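Local coordinates for uncharacterized protein (Burkholderia xenovorans, PDB 5KAK), which is of unknown function but belongs to the NipSnap family, whose domain is related to the dimeric alpha-beta barrel proteins, at residues Ile35-Tyr48 with His61-Arg75. Numbering follows the deposited sequence. Where two conformers were deposited one is given.
Sequences IAIQRPVLGRLIGY and HLWGYEDLEDRARRR
The indole of Trp63 is gripped on both faces by leucines: Leu42 CD1 lies 3.9 Å from the centroid of its six-membered ring, and Leu45 CD1 meets the opposite face in a second CH-pi contact. Ile35 CD1 touches its edge, and Gln38 OE1 comes obliquely to Trp63 CZ2 (3.4 Å), the amide plane turned 54° from the indole. Rotation of the ring is further restrained by Trp63 NE1, which donates to His61 ND1 (3.0 Å) almost within both ring planes. The His61 ring in turn makes an offset stack with Tyr48, the planes only 4° apart; chi1 of 41° sets CG between the backbone N and the carbonyl carbon and lays the imidazole alongside the Tyr48 ring, while His61 CB sits over the centre of that ring. Beneath these side chains the antiparallel strands pair through a classic beta bulge, Ile46 and Gly47 both facing Leu62. Leu62 O accepts from Ile46 N at 2.8 Å and weakly from Gly47 N.

Away from this dense aromatic end the contact turns polar and hydrated, reaching solvent at exposed Glu66. The extended Arg44 chain passes Gly64 O, and Arg44 NH2 forms a salt bridge with Glu66 OE2 (2.7 Å), meeting it from above the carboxylate plane. Asp70 OD1 holds Arg74 NE in another salt bridge, and Arg74 NH1 bonds to Val41 O (2.9 Å) from above the carbonyl plane. Two waters lie between Leu42 O and Gly64 O, one accepting from Arg44 NH1, the other, only weakly bonded to Leu42 O, from Arg44 N.

The contact thus joins hairpin 45-51/58-65 to helices 23-42 and 68-80, whose segments 35-42 and 68-75 run roughly antiparallel. Strand 10-18 flanks strand 58-65, while strand 45-51, at the sheet's margin within the chain, meets a second subunit through Tyr48, whose N hydrogen-bonds to Ser110 OG of that subunit.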
loop_
_atom_site.group_PDB
_atom_site.type_symbol
_atom_site.label_atom_id
_atom_site.label_comp_id
_atom_site.label_asym_id
_atom_site.label_seq_id
_atom_site.Cartn_x
_atom_site.Cartn_y
_atom_site.Cartn_z
ATOM N N ILE E 35 27.681 -5.469 -13.804
ATOM C CA ILE E 35 27.509 -6.888 -13.511
ATOM C C ILE E 35 28.859 -7.591 -13.493
ATOM O O ILE E 35 29.041 -8.571 -12.756
ATOM C CB ILE E 35 26.515 -7.538 -14.496
ATOM C CG1 ILE E 35 25.916 -8.813 -13.894
ATOM C CG2 ILE E 35 27.176 -7.833 -15.842
ATOM C CD1 ILE E 35 25.063 -8.568 -12.641
ATOM N N ALA E 36 29.834 -7.088 -14.259
ATOM C CA ALA E 36 31.180 -7.647 -14.217
ATOM C C ALA E 36 31.800 -7.479 -12.842
ATOM O O ALA E 36 32.673 -8.262 -12.453
ATOM C CB ALA E 36 32.063 -6.982 -15.273
ATOM N N ILE E 37 31.383 -6.450 -12.106
ATOM C CA ILE E 37 31.827 -6.287 -10.728
ATOM C C ILE E 37 31.053 -7.219 -9.807
ATOM O O ILE E 37 31.639 -7.951 -9.001
ATOM C CB ILE E 37 31.658 -4.827 -10.274
ATOM C CG1 ILE E 37 32.398 -3.868 -11.189
ATOM C CG2 ILE E 37 32.138 -4.655 -8.845
ATOM C CD1 ILE E 37 32.063 -2.425 -10.904
ATOM N N GLN E 38 29.718 -7.194 -9.913
ATOM C CA GLN E 38 28.878 -7.747 -8.860
ATOM C C GLN E 38 28.716 -9.256 -8.969
ATOM O O GLN E 38 28.782 -9.954 -7.957
ATOM C CB GLN E 38 27.509 -7.060 -8.879
ATOM C CG GLN E 38 26.577 -7.499 -7.749
ATOM C CD GLN E 38 25.175 -6.934 -7.893
ATOM O OE1 GLN E 38 24.685 -6.747 -9.004
ATOM N NE2 GLN E 38 24.528 -6.647 -6.768
ATOM N N ARG E 39 28.512 -9.782 -10.173
ATOM C CA ARG E 39 28.225 -11.207 -10.297
ATOM C C ARG E 39 29.352 -12.109 -9.803
ATOM O O ARG E 39 29.046 -13.106 -9.126
ATOM C CB ARG E 39 27.862 -11.548 -11.747
ATOM C CG ARG E 39 27.468 -13.014 -11.936
ATOM C CD ARG E 39 26.638 -13.214 -13.186
ATOM N NE ARG E 39 27.116 -12.391 -14.289
ATOM C CZ ARG E 39 26.520 -12.311 -15.474
ATOM N NH1 ARG E 39 25.426 -13.016 -15.716
ATOM N NH2 ARG E 39 27.023 -11.528 -16.418
ATOM N N PRO E 40 30.634 -11.849 -10.081
ATOM C CA PRO E 40 31.660 -12.772 -9.569
ATOM C C PRO E 40 31.723 -12.812 -8.054
ATOM O O PRO E 40 32.089 -13.848 -7.486
ATOM C CB PRO E 40 32.968 -12.224 -10.161
ATOM C CG PRO E 40 32.549 -11.299 -11.269
ATOM C CD PRO E 40 31.231 -10.744 -10.852
ATOM N N VAL E 41 31.402 -11.708 -7.382
ATOM C CA VAL E 41 31.481 -11.666 -5.926
ATOM C C VAL E 41 30.285 -12.381 -5.304
ATOM O O VAL E 41 30.431 -13.247 -4.421
ATOM C CB VAL E 41 31.576 -10.203 -5.452
ATOM C CG1 VAL E 41 31.705 -10.129 -3.947
ATOM C CG2 VAL E 41 32.764 -9.496 -6.138
ATOM N N LEU E 42 29.081 -12.042 -5.770
ATOM C CA LEU E 42 27.884 -12.620 -5.166
ATOM C C LEU E 42 27.715 -14.081 -5.569
ATOM O O LEU E 42 27.346 -14.919 -4.739
ATOM C CB LEU E 42 26.658 -11.787 -5.534
ATOM C CG LEU E 42 26.687 -10.392 -4.900
ATOM C CD1 LEU E 42 25.329 -9.664 -5.005
ATOM C CD2 LEU E 42 27.174 -10.462 -3.447
ATOM N N GLY E 43 27.962 -14.410 -6.830
ATOM C CA GLY E 43 28.107 -15.813 -7.167
ATOM C C GLY E 43 27.059 -16.419 -8.073
ATOM O O GLY E 43 27.397 -17.016 -9.100
ATOM N N ARG E 44 25.775 -16.283 -7.712
ATOM C CA ARG E 44 24.710 -17.091 -8.311
ATOM C C ARG E 44 23.523 -16.207 -8.684
ATOM O O ARG E 44 22.533 -16.133 -7.953
ATOM C CB ARG E 44 24.304 -18.216 -7.362
ATOM C CG ARG E 44 25.471 -19.145 -6.993
ATOM C CD ARG E 44 25.004 -20.202 -6.029
ATOM N NE ARG E 44 25.985 -21.254 -5.804
ATOM C CZ ARG E 44 26.857 -21.259 -4.807
ATOM N NH1 ARG E 44 26.886 -20.250 -3.944
ATOM N NH2 ARG E 44 27.693 -22.280 -4.671
ATOM N N LEU E 45 23.618 -15.553 -9.839
ATOM C CA LEU E 45 22.482 -14.806 -10.372
ATOM C C LEU E 45 21.440 -15.773 -10.923
ATOM O O LEU E 45 21.729 -16.563 -11.831
ATOM C CB LEU E 45 22.941 -13.824 -11.455
ATOM C CG LEU E 45 21.844 -12.948 -12.076
ATOM C CD1 LEU E 45 21.089 -12.150 -11.008
ATOM C CD2 LEU E 45 22.451 -12.020 -13.141
ATOM N N ILE E 46 20.230 -15.719 -10.365
ATOM C CA ILE E 46 19.104 -16.484 -10.890
ATOM C C ILE E 46 18.375 -15.721 -11.993
ATOM O O ILE E 46 17.927 -16.314 -12.976
ATOM C CB ILE E 46 18.157 -16.863 -9.734
ATOM C CG1 ILE E 46 18.859 -17.849 -8.788
ATOM C CG2 ILE E 46 16.835 -17.425 -10.264
ATOM C CD1 ILE E 46 18.201 -17.983 -7.444
ATOM N N GLY E 47 18.264 -14.405 -11.867
ATOM C CA GLY E 47 17.571 -13.597 -12.852
ATOM C C GLY E 47 17.689 -12.129 -12.529
ATOM O O GLY E 47 17.679 -11.755 -11.349
ATOM N N TYR E 48 17.801 -11.285 -13.562
ATOM C CA TYR E 48 17.861 -9.837 -13.410
ATOM C C TYR E 48 16.951 -9.233 -14.468
ATOM O O TYR E 48 17.202 -9.396 -15.668
ATOM C CB TYR E 48 19.298 -9.309 -13.560
ATOM C CG TYR E 48 19.597 -8.096 -12.695
ATOM C CD1 TYR E 48 18.750 -6.999 -12.685
ATOM C CD2 TYR E 48 20.728 -8.061 -11.877
ATOM C CE1 TYR E 48 19.017 -5.883 -11.885
ATOM C CE2 TYR E 48 21.008 -6.943 -11.075
ATOM C CZ TYR E 48 20.147 -5.856 -11.091
ATOM O OH TYR E 48 20.402 -4.756 -10.290
ATOM N N HIS E 61 15.753 -8.536 -9.109
ATOM C CA HIS E 61 16.881 -9.448 -9.287
ATOM C C HIS E 61 16.934 -10.457 -8.146
ATOM O O HIS E 61 16.665 -10.126 -6.987
ATOM C CB HIS E 61 18.252 -8.696 -9.468
ATOM C CG HIS E 61 18.464 -7.510 -8.573
ATOM N ND1 HIS E 61 19.516 -7.430 -7.685
ATOM C CD2 HIS E 61 17.804 -6.330 -8.477
ATOM C CE1 HIS E 61 19.476 -6.269 -7.054
ATOM N NE2 HIS E 61 18.450 -5.579 -7.522
ATOM N N LEU E 62 17.247 -11.703 -8.490
ATOM C CA LEU E 62 17.268 -12.802 -7.531
ATOM C C LEU E 62 18.654 -13.419 -7.508
ATOM O O LEU E 62 19.163 -13.835 -8.554
ATOM C CB LEU E 62 16.244 -13.876 -7.884
ATOM C CG LEU E 62 14.771 -13.588 -7.652
ATOM C CD1 LEU E 62 14.241 -12.619 -8.672
ATOM C CD2 LEU E 62 13.974 -14.890 -7.651
ATOM N N TRP E 63 19.222 -13.519 -6.312
ATOM C CA TRP E 63 20.545 -14.082 -6.063
ATOM C C TRP E 63 20.446 -15.297 -5.144
ATOM O O TRP E 63 19.773 -15.247 -4.106
ATOM C CB TRP E 63 21.436 -13.035 -5.418
ATOM C CG TRP E 63 21.619 -11.835 -6.274
ATOM C CD1 TRP E 63 20.830 -10.728 -6.311
ATOM C CD2 TRP E 63 22.668 -11.623 -7.216
ATOM N NE1 TRP E 63 21.333 -9.824 -7.224
ATOM C CE2 TRP E 63 22.460 -10.357 -7.796
ATOM C CE3 TRP E 63 23.769 -12.387 -7.632
ATOM C CZ2 TRP E 63 23.310 -9.835 -8.773
ATOM C CZ3 TRP E 63 24.620 -11.866 -8.591
ATOM C CH2 TRP E 63 24.387 -10.602 -9.154
ATOM N N GLY E 64 21.146 -16.366 -5.505
ATOM C CA GLY E 64 21.134 -17.598 -4.734
ATOM C C GLY E 64 22.379 -17.737 -3.874
ATOM O O GLY E 64 23.477 -17.372 -4.288
ATOM N N TYR E 65 22.190 -18.289 -2.675
ATOM C CA TYR E 65 23.258 -18.476 -1.710
ATOM C C TYR E 65 23.101 -19.861 -1.097
ATOM O O TYR E 65 21.994 -20.400 -1.024
ATOM C CB TYR E 65 23.230 -17.381 -0.629
ATOM C CG TYR E 65 23.473 -15.996 -1.193
ATOM C CD1 TYR E 65 24.762 -15.571 -1.464
ATOM C CD2 TYR E 65 22.421 -15.132 -1.461
ATOM C CE1 TYR E 65 25.002 -14.322 -1.977
ATOM C CE2 TYR E 65 22.653 -13.863 -1.981
ATOM C CZ TYR E 65 23.959 -13.475 -2.234
ATOM O OH TYR E 65 24.230 -12.232 -2.756
ATOM N N GLU E 66 24.219 -20.448 -0.680
ATOM C CA GLU E 66 24.149 -21.781 -0.094
ATOM C C GLU E 66 23.534 -21.741 1.293
ATOM O O GLU E 66 22.953 -22.738 1.742
ATOM C CB GLU E 66 25.543 -22.415 -0.043
ATOM C CG GLU E 66 26.128 -22.673 -1.422
ATOM C CD GLU E 66 27.592 -23.059 -1.382
ATOM O OE1 GLU E 66 27.941 -24.015 -0.656
ATOM O OE2 GLU E 66 28.396 -22.400 -2.077
ATOM N N ASP E 67 23.647 -20.603 1.974
ATOM C CA ASP E 67 23.127 -20.423 3.324
ATOM C C ASP E 67 23.349 -18.983 3.765
ATOM O O ASP E 67 23.943 -18.178 3.033
ATOM C CB ASP E 67 23.763 -21.406 4.323
ATOM C CG ASP E 67 25.288 -21.444 4.244
ATOM O OD1 ASP E 67 25.936 -20.372 4.256
ATOM O OD2 ASP E 67 25.849 -22.563 4.184
ATOM N N LEU E 68 22.861 -18.655 4.962
ATOM C CA LEU E 68 22.884 -17.275 5.431
ATOM C C LEU E 68 24.305 -16.766 5.646
ATOM O O LEU E 68 24.594 -15.602 5.351
ATOM C CB LEU E 68 22.078 -17.156 6.718
ATOM C CG LEU E 68 20.584 -17.377 6.508
ATOM C CD1 LEU E 68 19.921 -17.599 7.860
ATOM C CD2 LEU E 68 19.986 -16.186 5.783
ATOM N N GLU E 69 25.193 -17.614 6.181
ATOM C CA GLU E 69 26.600 -17.240 6.331
ATOM C C GLU E 69 27.212 -16.861 4.988
ATOM O O GLU E 69 27.916 -15.850 4.875
ATOM C CB GLU E 69 27.388 -18.393 6.959
ATOM N N ASP E 70 26.948 -17.676 3.960
ATOM C CA ASP E 70 27.476 -17.448 2.614
ATOM C C ASP E 70 27.032 -16.101 2.066
ATOM O O ASP E 70 27.835 -15.349 1.497
ATOM C CB ASP E 70 27.006 -18.584 1.703
ATOM C CG ASP E 70 27.554 -18.505 0.287
ATOM O OD1 ASP E 70 28.768 -18.253 0.097
ATOM O OD2 ASP E 70 26.756 -18.746 -0.644
ATOM N N ARG E 71 25.748 -15.788 2.216
ATOM C CA ARG E 71 25.237 -14.518 1.727
ATOM C C ARG E 71 25.885 -13.347 2.452
ATOM O O ARG E 71 26.299 -12.369 1.815
ATOM C CB ARG E 71 23.716 -14.483 1.884
ATOM C CG ARG E 71 23.133 -13.133 1.615
ATOM C CD ARG E 71 21.634 -13.094 1.839
ATOM N NE ARG E 71 21.182 -11.732 1.632
ATOM C CZ ARG E 71 21.193 -10.782 2.562
ATOM N NH1 ARG E 71 21.640 -11.041 3.785
ATOM N NH2 ARG E 71 20.779 -9.559 2.245
ATOM N N ALA E 72 25.996 -13.439 3.779
ATOM C CA ALA E 72 26.614 -12.369 4.556
ATOM C C ALA E 72 28.071 -12.178 4.166
ATOM O O ALA E 72 28.554 -11.045 4.077
ATOM C CB ALA E 72 26.502 -12.660 6.053
ATOM N N ARG E 73 28.795 -13.275 3.944
ATOM C CA ARG E 73 30.209 -13.154 3.619
ATOM C C ARG E 73 30.392 -12.516 2.251
ATOM O O ARG E 73 31.216 -11.607 2.082
ATOM C CB ARG E 73 30.881 -14.525 3.670
ATOM N N ARG E 74 29.635 -12.984 1.262
ATOM C CA ARG E 74 29.796 -12.471 -0.090
ATOM C C ARG E 74 29.331 -11.024 -0.190
ATOM O O ARG E 74 29.964 -10.211 -0.878
ATOM C CB ARG E 74 29.045 -13.362 -1.083
ATOM C CG ARG E 74 29.544 -14.796 -1.110
ATOM C CD ARG E 74 28.835 -15.658 -2.154
ATOM N NE ARG E 74 29.543 -16.921 -2.367
ATOM C CZ ARG E 74 30.471 -17.107 -3.304
ATOM N NH1 ARG E 74 30.808 -16.107 -4.111
ATOM N NH2 ARG E 74 31.077 -18.283 -3.434
ATOM N N ARG E 75 28.216 -10.682 0.469
ATOM C CA ARG E 75 27.746 -9.303 0.417
ATOM C C ARG E 75 28.694 -8.359 1.148
ATOM O O ARG E 75 28.890 -7.220 0.711
ATOM C CB ARG E 75 26.323 -9.200 0.970
ATOM C CG ARG E 75 25.260 -9.718 -0.001
ATOM C CD ARG E 75 23.841 -9.381 0.458
ATOM N NE ARG E 75 23.655 -7.942 0.629
ATOM C CZ ARG E 75 23.379 -7.103 -0.362
ATOM N NH1 ARG E 75 23.239 -7.554 -1.600
ATOM N NH2 ARG E 75 23.245 -5.810 -0.108
HETATM O O HOH W 1 26.307 -17.310 -4.166
HETATM O O HOH W 2 24.336 -14.932 -5.565
#